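Cysteine synthase (Helicobacter pylori, PDB 6AHI) catalyses the pyridoxal-phosphate-dependent conversion of O-acetyl-L-serine and hydrogen sulfide into L-cysteine and acetate, and also has cystathionine beta-synthase activity. Local coordinates at residues P162-V165 / Q166-T170. Numbering follows the deposited sequence.
Sequences PEIV and QELGT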
loop_
_atom_site.group_PDB
_atom_site.type_symbol
_atom_site.label_atom_id
_atom_site.label_comp_id
_atom_site.label_asym_id
_atom_site.label_seq_id
_atom_site.Cartn_x
_atom_site.Cartn_y
_atom_site.Cartn_z
ATOM N N PRO A 162 -7.021 -15.536 -15.214
ATOM C CA PRO A 162 -8.479 -15.662 -15.267
ATOM C C PRO A 162 -9.207 -14.429 -14.723
ATOM O O PRO A 162 -10.287 -14.040 -15.206
ATOM C CB PRO A 162 -8.810 -16.898 -14.412
ATOM C CG PRO A 162 -7.514 -17.662 -14.314
ATOM C CD PRO A 162 -6.393 -16.653 -14.477
ATOM N N GLU A 163 -8.614 -13.792 -13.723
ATOM C CA GLU A 163 -9.207 -12.586 -13.129
ATOM C C GLU A 163 -9.251 -11.471 -14.183
ATOM O O GLU A 163 -10.212 -10.763 -14.317
ATOM C CB GLU A 163 -8.363 -12.212 -11.908
ATOM C CG GLU A 163 -9.073 -11.437 -10.826
ATOM C CD GLU A 163 -8.070 -11.067 -9.749
ATOM O OE1 GLU A 163 -7.812 -11.880 -8.841
ATOM O OE2 GLU A 163 -7.533 -9.961 -9.843
ATOM N N ILE A 164 -8.173 -11.339 -14.946
ATOM C CA ILE A 164 -8.075 -10.338 -16.016
ATOM C C ILE A 164 -9.172 -10.553 -17.061
ATOM O O ILE A 164 -9.831 -9.610 -17.458
ATOM C CB ILE A 164 -6.672 -10.360 -16.651
ATOM C CG1 ILE A 164 -5.662 -9.679 -15.718
ATOM C CG2 ILE A 164 -6.698 -9.727 -18.037
ATOM C CD1 ILE A 164 -4.220 -9.981 -16.045
ATOM N N VAL A 165 -9.337 -11.788 -17.536
ATOM C CA VAL A 165 -10.340 -12.036 -18.556
ATOM C C VAL A 165 -11.741 -11.818 -17.979
ATOM O O VAL A 165 -12.597 -11.354 -18.700
ATOM C CB VAL A 165 -10.196 -13.422 -19.205
ATOM C CG1 VAL A 165 -11.344 -13.683 -20.168
ATOM C CG2 VAL A 165 -8.871 -13.536 -19.915
ATOM N N GLN A 166 -11.964 -12.136 -16.704
ATOM C CA GLN A 166 -13.284 -11.849 -16.075
ATOM C C GLN A 166 -13.598 -10.352 -16.118
ATOM O O GLN A 166 -14.719 -9.991 -16.352
ATOM C CB GLN A 166 -13.335 -12.283 -14.615
ATOM C CG GLN A 166 -13.453 -13.784 -14.438
ATOM C CD GLN A 166 -13.596 -14.165 -12.984
ATOM O OE1 GLN A 166 -14.075 -13.384 -12.154
ATOM N NE2 GLN A 166 -13.172 -15.382 -12.669
ATOM N N GLU A 167 -12.603 -9.490 -15.871
ATOM C CA GLU A 167 -12.800 -8.033 -15.805
ATOM C C GLU A 167 -12.809 -7.417 -17.218
ATOM O O GLU A 167 -13.518 -6.455 -17.467
ATOM C CB GLU A 167 -11.663 -7.297 -15.080
ATOM C CG GLU A 167 -11.454 -7.616 -13.611
ATOM C CD GLU A 167 -10.171 -7.009 -13.030
ATOM O OE1 GLU A 167 -9.084 -7.521 -13.408
ATOM O OE2 GLU A 167 -10.262 -5.994 -12.222
ATOM N N LEU A 168 -11.930 -7.871 -18.121
ATOM C CA LEU A 168 -11.741 -7.151 -19.380
ATOM C C LEU A 168 -12.322 -7.878 -20.585
ATOM O O LEU A 168 -12.415 -7.272 -21.639
ATOM C CB LEU A 168 -10.251 -6.904 -19.622
ATOM C CG LEU A 168 -9.533 -6.098 -18.550
ATOM C CD1 LEU A 168 -8.078 -5.906 -18.953
ATOM C CD2 LEU A 168 -10.242 -4.765 -18.302
ATOM N N GLY A 169 -12.679 -9.155 -20.448
ATOM C CA GLY A 169 -13.134 -9.955 -21.586
ATOM C C GLY A 169 -11.987 -10.338 -22.528
ATOM O O GLY A 169 -10.778 -10.298 -22.156
ATOM N N THR A 170 -12.342 -10.652 -23.774
ATOM C CA THR A 170 -11.428 -11.184 -24.732
ATOM C C THR A 170 -11.027 -10.135 -25.776
ATOM O O THR A 170 -10.265 -10.456 -26.644
ATOM C CB THR A 170 -12.002 -12.437 -25.406
ATOM O OG1 THR A 170 -13.169 -12.083 -26.139
ATOM C CG2 THR A 170 -12.313 -13.550 -24.423
#
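Val165 O accepts from Gly169 N at 2.8 Å and Gln166 N donates to Pro162 O at 2.9 Å, both i to i+4 bonds near the end of helix 160-168. The first is bent (N-H...O 140°) and closes the C-terminal turn; Gly169 then leaves helical geometry with a positive phi of 73°. With CG1 anti to the backbone N (chi1 175°), Val165 brings that methyl to 4.4 Å from Thr170 CG2, while its side chain also packs on Tyr191 and Leu192 of helix 183-195. CG of Gln166 lies 3.3 Å from Pro162 O, and the chain, extended beyond CG, runs out along the exposed face of the helix. On the face turned to the sheet, CG2 of the buried Ile164 meets Leu168 CD1 obliquely at 4.2 Å, both side chains resting on Leu289 of strand 287-292; Leu168 also touches Tyr33 and, in the second subunit, Ile3, as Glu167 does Met2 there, so the helix end contributes to the dimer contact. One turn apart, Glu163 OE2 and Glu167 OE1 approach to 4.6 Å. Lys35 salt-bridges both oxygens and Arg48 adds a second cation at Glu163, so the acidic pair is probably compensated rather than repulsive, the shared Lys35 linking this helix to strand 31-36.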